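PDB 4NI6: putative surface anchored protein, which forms the first repeat domain of a Clostridium perfringens cell-surface adhesin, an Ig-like shaft module stabilised by an autocatalytically formed internal Thr-Gln ester bond. Local coordinates for residues 49-54 / 68-73; 55-60 / 97-102; 104-109 / 120-125. All blocks are in the same frame, centred on the assembly; numbering follows the deposited sequence.

Interaction 1: residues 49-54 / 68-73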
loop_
_atom_site.group_PDB
_atom_site.type_symbol
_atom_site.label_atom_id
_atom_site.label_comp_id
_atom_site.label_asym_id
_atom_site.label_seq_id
_atom_site.Cartn_x
_atom_site.Cartn_y
_atom_site.Cartn_z
ATOM N N ASN A 49 1.632 -13.479 1.386
ATOM C CA ASN A 49 2.695 -12.552 1.730
ATOM C C ASN A 49 2.287 -11.182 1.175
ATOM O O ASN A 49 2.197 -11.005 -0.040
ATOM C CB ASN A 49 3.988 -12.966 1.009
ATOM C CG ASN A 49 4.300 -14.482 1.049
ATOM O OD1 ASN A 49 4.597 -15.114 0.007
ATOM N ND2 ASN A 49 4.371 -15.040 2.234
ATOM N N LEU A 50 2.105 -10.190 2.059
ATOM C CA LEU A 50 1.723 -8.832 1.647
ATOM C C LEU A 50 2.944 -7.935 1.746
ATOM O O LEU A 50 3.473 -7.743 2.851
ATOM C CB LEU A 50 0.598 -8.319 2.537
ATOM C CG LEU A 50 0.140 -6.889 2.194
ATOM C CD1 LEU A 50 -0.511 -6.819 0.824
ATOM C CD2 LEU A 50 -0.786 -6.317 3.255
ATOM N N THR A 51 3.407 -7.461 0.609
ATOM C CA THR A 51 4.512 -6.472 0.602
ATOM C C THR A 51 3.988 -5.106 0.228
ATOM O O THR A 51 3.411 -4.903 -0.825
ATOM C CB THR A 51 5.598 -6.865 -0.408
ATOM O OG1 THR A 51 6.161 -8.123 -0.030
ATOM C CG2 THR A 51 6.723 -5.791 -0.459
ATOM N N GLY A 52 4.192 -4.149 1.133
ATOM C CA GLY A 52 3.883 -2.745 0.863
ATOM C C GLY A 52 5.144 -1.939 0.717
ATOM O O GLY A 52 6.138 -2.218 1.366
ATOM N N LYS A 53 5.116 -1.050 -0.260
ATOM C CA LYS A 53 6.237 -0.150 -0.512
ATOM C C LYS A 53 5.756 1.280 -0.518
ATOM O O LYS A 53 4.705 1.617 -1.066
ATOM C CB LYS A 53 6.885 -0.470 -1.841
ATOM C CG LYS A 53 7.571 -1.831 -1.844
ATOM C CD LYS A 53 8.151 -2.167 -3.197
ATOM C CE LYS A 53 8.804 -3.542 -3.162
ATOM N NZ LYS A 53 9.888 -3.549 -2.128
ATOM N N LEU A 54 6.546 2.156 0.113
ATOM C CA LEU A 54 6.300 3.592 0.072
ATOM C C LEU A 54 7.303 4.177 -0.920
ATOM O O LEU A 54 8.509 4.055 -0.718
ATOM C CB LEU A 54 6.501 4.214 1.461
ATOM C CG LEU A 54 6.168 5.690 1.607
ATOM C CD1 LEU A 54 4.711 5.960 1.272
ATOM C CD2 LEU A 54 6.501 6.164 3.014
ATOM N N THR A 68 9.876 -0.354 2.754
ATOM C CA THR A 68 9.211 -1.585 2.349
ATOM C C THR A 68 8.903 -2.369 3.620
ATOM O O THR A 68 9.714 -2.420 4.530
ATOM C CB THR A 68 10.079 -2.355 1.325
ATOM O OG1 THR A 68 9.334 -3.466 0.800
ATOM C CG2 THR A 68 11.376 -2.894 1.925
ATOM N N LYS A 69 7.770 -3.075 3.596
ATOM C CA LYS A 69 7.387 -3.937 4.701
ATOM C C LYS A 69 6.645 -5.125 4.168
ATOM O O LYS A 69 5.762 -4.964 3.331
ATOM C CB LYS A 69 6.477 -3.195 5.671
ATOM C CG LYS A 69 6.193 -3.995 6.920
ATOM C CD LYS A 69 5.539 -3.139 7.983
ATOM C CE LYS A 69 4.831 -3.990 9.022
ATOM N NZ LYS A 69 5.775 -4.835 9.804
ATOM N N THR A 70 7.005 -6.303 4.667
ATOM C CA THR A 70 6.265 -7.528 4.315
ATOM C C THR A 70 5.725 -8.189 5.580
ATOM O O THR A 70 6.457 -8.374 6.562
ATOM C CB THR A 70 7.143 -8.495 3.492
ATOM O OG1 THR A 70 7.547 -7.837 2.293
ATOM C CG2 THR A 70 6.383 -9.761 3.123
ATOM N N THR A 71 4.447 -8.586 5.550
ATOM C CA THR A 71 3.831 -9.329 6.658
ATOM C C THR A 71 3.021 -10.475 6.045
ATOM O O THR A 71 2.639 -10.418 4.873
ATOM C CB THR A 71 2.877 -8.444 7.508
ATOM O OG1 THR A 71 1.877 -7.879 6.659
ATOM C CG2 THR A 71 3.627 -7.340 8.242
ATOM N N GLU A 72 2.779 -11.523 6.829
ATOM C CA GLU A 72 1.848 -12.573 6.419
ATOM C C GLU A 72 0.438 -12.219 6.847
ATOM O O GLU A 72 0.209 -11.744 7.973
ATOM C CB GLU A 72 2.228 -13.931 7.020
ATOM C CG GLU A 72 3.593 -14.435 6.610
ATOM C CD GLU A 72 3.574 -15.340 5.398
ATOM O OE1 GLU A 72 3.058 -14.920 4.339
ATOM O OE2 GLU A 72 4.277 -16.366 5.451
ATOM N N VAL A 73 -0.473 -12.291 5.886
ATOM C CA VAL A 73 -1.881 -11.995 6.110
ATOM C C VAL A 73 -2.703 -13.203 5.623
ATOM O O VAL A 73 -2.190 -14.033 4.896
ATOM C CB VAL A 73 -2.315 -10.687 5.367
ATOM C CG1 VAL A 73 -1.582 -9.449 5.921
ATOM C CG2 VAL A 73 -2.087 -10.820 3.860
#
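Leu50 and Thr71 trade two backbone hydrogen bonds where the antiparallel strands 49-54 and 68-73 meet, Leu50 N to Thr71 O at 2.9 Å and Thr71 N back to Leu50 O at 3.0 Å. Gly52 and Lys69 repeat the exchange, Gly52 N lying 2.8 Å from Lys69 O and Lys69 N 2.9 Å from Gly52 O. In the non-hydrogen-bonded pairs that alternate with these, the backbones of Asn49, Thr51 and Lys53 bond instead to Glu105, Asn103 and Phe101 of strand 97-106.

The face bearing those three residues adds a second tier of polar contacts. Thr51 OG1 and Thr70 OG1 are hydrogen-bonded at 2.7 Å, and either could be the donor. Both hydroxyls sit anti to their own carbonyl carbon (chi1 -62° and -60°), which turns them toward each other as the side chains cross. Lys53 lies alongside Thr68, and a bend at chi4 (-59°) brings NZ within 3.0 Å of Thr68 OG1. That ammonium also forms a salt bridge with Glu65. Thr68 OG1 thus accepts from lysine while donating only a weak, 3.5 Å bond to Gly52 O, a carbonyl already engaged by Lys69 N. At the far end the Asn49 amide and the Glu72 carboxylate run side by side, ND2 facing OE1. The modelled separation is implausibly short for a hydrogen bond and Glu72 has an alternate conformer, so the detail is doubtful.

On the face bearing Leu50, apolar packing joins the strands: Leu50 CB lies 3.9 Å from Val73 CG2, and Leu50 reaches on to Leu85 and Val73 to Trp83, both of strand 81-90 in the other sheet. Strands 47-57 and 63-74 form a β-hairpin, and such packing between sheets is expected in an Ig-like β-sandwich.

Interaction 2: residues 55-60 / 97-102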
loop_
_atom_site.group_PDB
_atom_site.type_symbol
_atom_site.label_atom_id
_atom_site.label_comp_id
_atom_site.label_asym_id
_atom_site.label_seq_id
_atom_site.Cartn_x
_atom_site.Cartn_y
_atom_site.Cartn_z
ATOM N N MET A 55 6.796 4.754 -2.002
ATOM C CA MET A 55 7.630 5.234 -3.113
ATOM C C MET A 55 7.583 6.760 -3.186
ATOM O O MET A 55 6.505 7.342 -3.175
ATOM C CB MET A 55 7.063 4.695 -4.419
ATOM C CG MET A 55 6.887 3.172 -4.455
ATOM S SD MET A 55 8.403 2.202 -4.185
ATOM C CE MET A 55 9.238 2.592 -5.703
ATOM N N HIS A 56 8.749 7.381 -3.261
ATOM C CA HIS A 56 8.872 8.802 -3.554
ATOM C C HIS A 56 8.647 9.010 -5.027
ATOM O O HIS A 56 9.303 8.385 -5.870
ATOM C CB HIS A 56 10.259 9.244 -3.105
ATOM C CG HIS A 56 10.577 10.679 -3.369
ATOM N ND1 HIS A 56 11.849 11.103 -3.447
ATOM C CD2 HIS A 56 9.779 11.793 -3.586
ATOM C CE1 HIS A 56 11.877 12.439 -3.613
ATOM N NE2 HIS A 56 10.622 12.870 -3.727
ATOM N N VAL A 57 7.630 9.801 -5.352
ATOM C CA VAL A 57 7.261 10.110 -6.742
ATOM C C VAL A 57 7.907 11.411 -7.176
ATOM O O VAL A 57 7.546 12.479 -6.674
ATOM C CB VAL A 57 5.738 10.285 -6.903
ATOM C CG1 VAL A 57 5.367 10.495 -8.365
ATOM C CG2 VAL A 57 5.000 9.108 -6.302
ATOM N N LYS A 58 8.814 11.336 -8.142
ATOM C CA LYS A 58 9.497 12.524 -8.633
ATOM C C LYS A 58 8.706 13.206 -9.742
ATOM O O LYS A 58 7.823 12.601 -10.347
ATOM C CB LYS A 58 10.906 12.168 -9.089
ATOM C CG LYS A 58 11.752 11.626 -7.953
ATOM C CD LYS A 58 13.194 11.439 -8.366
ATOM C CE LYS A 58 14.127 11.931 -7.269
ATOM N NZ LYS A 58 15.553 11.895 -7.693
ATOM N N ASP A 59 8.960 14.493 -9.941
ATOM C CA ASP A 59 8.255 15.253 -10.971
ATOM C C ASP A 59 8.347 14.569 -12.339
ATOM O O ASP A 59 7.415 14.646 -13.140
ATOM C CB ASP A 59 8.799 16.679 -11.056
ATOM N N ASP A 60 9.498 13.958 -12.622
ATOM C CA ASP A 60 9.706 13.291 -13.900
ATOM C C ASP A 60 9.042 11.912 -13.958
ATOM O O ASP A 60 9.206 11.177 -14.929
ATOM C CB ASP A 60 11.199 13.223 -14.258
ATOM C CG ASP A 60 11.991 12.311 -13.335
ATOM O OD1 ASP A 60 11.356 11.547 -12.571
ATOM O OD2 ASP A 60 13.247 12.307 -13.447
ATOM N N LYS A 97 6.023 14.186 -2.701
ATOM C CA LYS A 97 4.882 13.297 -2.888
ATOM C C LYS A 97 5.320 11.842 -2.807
ATOM O O LYS A 97 6.355 11.476 -3.346
ATOM C CB LYS A 97 4.264 13.565 -4.261
ATOM C CG LYS A 97 3.024 12.733 -4.578
ATOM C CD LYS A 97 2.655 12.864 -6.045
ATOM C CE LYS A 97 1.849 14.114 -6.322
ATOM N NZ LYS A 97 1.425 14.128 -7.754
ATOM N N TYR A 98 4.523 11.050 -2.092
ATOM C CA TYR A 98 4.799 9.625 -1.880
ATOM C C TYR A 98 3.552 8.818 -2.146
ATOM O O TYR A 98 2.467 9.229 -1.840
ATOM C CB TYR A 98 5.246 9.351 -0.439
ATOM C CG TYR A 98 6.481 10.162 -0.046
ATOM C CD1 TYR A 98 6.376 11.494 0.428
ATOM C CD2 TYR A 98 7.736 9.637 -0.189
ATOM C CE1 TYR A 98 7.509 12.284 0.677
ATOM C CE2 TYR A 98 8.865 10.410 0.040
ATOM C CZ TYR A 98 8.739 11.712 0.504
ATOM O OH TYR A 98 9.856 12.440 0.814
ATOM N N VAL A 99 3.733 7.598 -2.674
ATOM C CA VAL A 99 2.616 6.690 -2.969
ATOM C C VAL A 99 2.903 5.291 -2.441
ATOM O O VAL A 99 4.026 4.833 -2.460
ATOM C CB VAL A 99 2.308 6.702 -4.487
ATOM C CG1 VAL A 99 3.470 6.157 -5.320
ATOM C CG2 VAL A 99 1.014 5.962 -4.831
ATOM N N VAL A 100 1.832 4.662 -1.968
ATOM C CA VAL A 100 1.919 3.280 -1.477
ATOM C C VAL A 100 1.538 2.271 -2.544
ATOM O O VAL A 100 0.523 2.457 -3.220
ATOM C CB VAL A 100 1.028 3.061 -0.254
ATOM C CG1 VAL A 100 1.099 1.612 0.236
ATOM C CG2 VAL A 100 1.405 4.012 0.880
ATOM N N PHE A 101 2.444 1.316 -2.749
ATOM C CA PHE A 101 2.204 0.137 -3.585
ATOM C C PHE A 101 1.932 -1.069 -2.667
ATOM O O PHE A 101 2.533 -1.195 -1.597
ATOM C CB PHE A 101 3.456 -0.150 -4.369
ATOM C CG PHE A 101 3.700 0.737 -5.561
ATOM C CD1 PHE A 101 2.897 1.829 -5.863
ATOM C CD2 PHE A 101 4.790 0.469 -6.385
ATOM C CE1 PHE A 101 3.162 2.634 -6.960
ATOM C CE2 PHE A 101 5.059 1.264 -7.496
ATOM C CZ PHE A 101 4.252 2.354 -7.776
ATOM N N GLU A 102 1.088 -2.015 -3.130
ATOM C CA GLU A 102 0.822 -3.265 -2.387
ATOM C C GLU A 102 0.818 -4.452 -3.346
ATOM O O GLU A 102 0.361 -4.324 -4.479
ATOM C CB GLU A 102 -0.548 -3.206 -1.729
ATOM C CG GLU A 102 -0.689 -2.193 -0.614
ATOM C CD GLU A 102 0.019 -2.536 0.697
ATOM O OE1 GLU A 102 -0.038 -1.686 1.639
ATOM O OE2 GLU A 102 0.744 -3.537 0.783
HETATM O O HOH W 1 7.645 14.629 -5.155
#
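Met55 lays its side chain across Val99 and Phe101. CB begins 3.6 Å from Val99 O and also touches Val99 CG1. With CG anti to the carbonyl carbon (chi1 -54°), that methylene sits over one face of the Phe101 ring, 4.0 Å from its centroid, in a CH-π contact. SD follows obliquely, 5.1 Å from the same centroid, as a Met-aromatic contact, and CE comes no closer to the ring than 4.7 Å, at Phe101 CE2. Leu63 of strand 63-74 touches both residues.

Met55 and Val99 also exchange two backbone hydrogen bonds, and Val57 N donates to Lys97 O. On the same face as Met55, Val57 CG2 presses tightly on Val99 CG1, at 3.5 Å. On the opposite face of the sheet, His56 CB rests on Tyr98 CE2, while the two rings are slid apart and scarcely overlap. The imidazole edge instead puts CD2 3.4 Å from Lys97 O, leaving NE2 to Glu96, and Tyr98 OH bonds Gln93 N.

Where the strands part, a water accepts from Lys97 N and donates to Val57 O, at 2.6 Å. The chemistry implies pairing that passes from direct to water-mediated bonds, with apolar and aromatic packing supplying much of the remaining contact.

Interaction 3: residues 104-109 / 120-125; sequences AESVEN and DTKQVV
Ala104 and Val125 exchange a pair of backbone hydrogen bonds, Ala104 N to Val125 O at 2.8 Å and Val125 N to Ala104 O at 2.9 Å. Ser106 N adds another, to Gln123 O.

Side-chain hydrogen bonding takes over beyond this point. Ser106 OG, placed between its own backbone N and carbonyl carbon (chi1 64°), accepts from Gln123 N at 2.9 Å and donates to Glu108 O at 2.7 Å. One hydroxyl ties the opposite strand to the corner that the chain turns at Val107 and Glu108. The Gln123 side chain is held elsewhere, OE1 by Tyr48 OH and NE2 by Asp41 O.

Lys122 carries much of the packing. In one of its two conformers, CD lies 3.3 Å from Ser106 O, a buried carbonyl with no hydrogen-bonding partner in the model, and 3.4 Å from Glu105 OE2. Glu105 OE2 and Lys122 NZ stay 4.2 Å apart, beyond a salt bridge; a water accepting from NZ and donating to Val107 O ties the amine to the corner. Farther along, Asn109 OD1 abuts the Asp120-Thr121 peptide without bonding to it.

The antiparallel pair ends at a turned corner, beyond which Asp120 and Thr121 both face Ile111 in a classic β-bulge of the Ig-like fold.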
loop_
_atom_site.group_PDB
_atom_site.type_symbol
_atom_site.label_atom_id
_atom_site.label_comp_id
_atom_site.label_asym_id
_atom_site.label_seq_id
_atom_site.Cartn_x
_atom_site.Cartn_y
_atom_site.Cartn_z
ATOM N N ALA A 104 0.172 -8.695 -3.044
ATOM C CA ALA A 104 -0.210 -9.881 -2.245
ATOM C C ALA A 104 0.067 -11.129 -3.079
ATOM O O ALA A 104 -0.444 -11.264 -4.187
ATOM C CB ALA A 104 -1.691 -9.849 -1.913
ATOM N N GLU A 105 0.898 -12.003 -2.547
ATOM C CA GLU A 105 1.237 -13.243 -3.232
ATOM C C GLU A 105 0.853 -14.422 -2.333
ATOM O O GLU A 105 1.308 -14.519 -1.195
ATOM C CB GLU A 105 2.738 -13.297 -3.488
ATOM C CG GLU A 105 3.212 -14.602 -4.136
ATOM C CD GLU A 105 4.710 -14.769 -4.025
ATOM O OE1 GLU A 105 5.268 -14.641 -2.909
ATOM O OE2 GLU A 105 5.335 -15.014 -5.068
ATOM N N SER A 106 0.088 -15.386 -2.850
ATOM C CA SER A 106 -0.304 -16.502 -1.979
ATOM C C SER A 106 0.918 -17.314 -1.559
ATOM O O SER A 106 1.887 -17.440 -2.320
ATOM C CB SER A 106 -1.367 -17.377 -2.639
ATOM O OG SER A 106 -0.881 -18.025 -3.820
ATOM N N VAL A 107 0.846 -17.901 -0.356
ATOM C CA VAL A 107 1.897 -18.768 0.131
ATOM C C VAL A 107 1.904 -20.113 -0.623
ATOM O O VAL A 107 2.968 -20.637 -0.968
ATOM C CB VAL A 107 1.754 -19.009 1.647
ATOM C CG1 VAL A 107 2.741 -20.062 2.138
ATOM C CG2 VAL A 107 1.959 -17.694 2.408
ATOM N N GLU A 108 0.706 -20.629 -0.877
ATOM C CA GLU A 108 0.513 -21.897 -1.588
ATOM C C GLU A 108 0.298 -21.667 -3.081
ATOM O O GLU A 108 -0.151 -20.595 -3.500
ATOM C CB GLU A 108 -0.692 -22.629 -1.002
ATOM C CG GLU A 108 -0.640 -22.814 0.501
ATOM C CD GLU A 108 0.412 -23.810 0.930
ATOM O OE1 GLU A 108 0.766 -23.808 2.127
ATOM O OE2 GLU A 108 0.836 -24.632 0.086
ATOM N N ASN A 109 0.566 -22.701 -3.882
ATOM C CA ASN A 109 0.137 -22.677 -5.271
ATOM C C ASN A 109 -1.385 -22.767 -5.333
ATOM O O ASN A 109 -1.978 -23.670 -4.736
ATOM C CB ASN A 109 0.781 -23.839 -6.053
ATOM C CG ASN A 109 2.266 -23.616 -6.302
ATOM O OD1 ASN A 109 2.729 -22.482 -6.437
ATOM N ND2 ASN A 109 3.023 -24.708 -6.360
ATOM N N ASP A 120 0.526 -24.963 -9.866
ATOM C CA ASP A 120 1.964 -24.755 -9.993
ATOM C C ASP A 120 2.375 -23.295 -9.808
ATOM O O ASP A 120 3.576 -22.963 -9.874
ATOM C CB ASP A 120 2.533 -25.278 -11.311
ATOM C CG ASP A 120 1.906 -24.628 -12.537
ATOM O OD1 ASP A 120 1.321 -23.529 -12.436
ATOM O OD2 ASP A 120 2.042 -25.208 -13.633
ATOM N N THR A 121 1.400 -22.419 -9.515
ATOM C CA THR A 121 1.603 -20.975 -9.534
ATOM C C THR A 121 0.871 -20.344 -8.372
ATOM O O THR A 121 -0.227 -20.722 -8.033
ATOM C CB THR A 121 1.124 -20.341 -10.864
ATOM O OG1 THR A 121 1.861 -20.913 -11.957
ATOM C CG2 THR A 121 1.329 -18.849 -10.851
ATOM N N LYS A 122 1.531 -19.374 -7.734
ATOM C CA LYS A 122 0.944 -18.578 -6.646
ATOM C C LYS A 122 0.027 -17.486 -7.238
ATOM O O LYS A 122 0.306 -16.950 -8.317
ATOM C CB LYS A 122 2.052 -17.939 -5.770
ATOM C CG LYS A 122 3.027 -18.914 -5.089
ATOM C CD LYS A 122 4.241 -18.210 -4.451
ATOM C CE LYS A 122 5.313 -19.197 -3.973
ATOM N NZ LYS A 122 6.519 -18.604 -3.318
ATOM N N GLN A 123 -1.113 -17.242 -6.593
ATOM C CA GLN A 123 -1.982 -16.126 -6.961
ATOM C C GLN A 123 -1.311 -14.814 -6.547
ATOM O O GLN A 123 -0.948 -14.659 -5.382
ATOM C CB GLN A 123 -3.325 -16.224 -6.244
ATOM C CG GLN A 123 -4.277 -15.132 -6.719
ATOM C CD GLN A 123 -5.602 -15.158 -6.011
ATOM O OE1 GLN A 123 -5.709 -15.587 -4.873
ATOM N NE2 GLN A 123 -6.608 -14.631 -6.663
ATOM N N VAL A 124 -1.109 -13.910 -7.497
ATOM C CA VAL A 124 -0.533 -12.577 -7.207
ATOM C C VAL A 124 -1.601 -11.586 -7.581
ATOM O O VAL A 124 -2.076 -11.555 -8.708
ATOM C CB VAL A 124 0.739 -12.357 -8.049
ATOM C CG1 VAL A 124 1.194 -10.905 -7.937
ATOM C CG2 VAL A 124 1.843 -13.297 -7.582
ATOM N N VAL A 125 -1.901 -10.698 -6.638
ATOM C CA VAL A 125 -2.831 -9.606 -6.870
ATOM C C VAL A 125 -2.170 -8.351 -6.304
ATOM O O VAL A 125 -1.640 -8.340 -5.186
ATOM C CB VAL A 125 -4.174 -9.870 -6.163
ATOM C CG1 VAL A 125 -5.193 -8.809 -6.515
ATOM C CG2 VAL A 125 -4.718 -11.244 -6.583
HETATM O O HOH W 2 5.304 -19.827 -0.742
#

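Taken together, the three contacts sample successive strand pairings within one sheet, in the order 63-74, 47-57, 97-106, 121-139. Interactions 1 and 2 share strand 47-57, and their centres lie about 16 Å apart; they join where Lys53 O meets Phe101 N at 2.8 Å, a probable hydrogen bond. Glu102 OE2 also packs there, 3.2 Å from Gly52 CA. Interactions 1 and 3, about 14 Å apart between centres, meet through another probable hydrogen bond, Asn49 N to Glu105 O. Val107 CG2 touches the Asn49 and Glu72 side chains as well. Interactions 2 and 3 share strand 97-106 and adjoin in sequence, yet their centres lie about 26 Å apart and they do not otherwise touch; interaction 1 touches each.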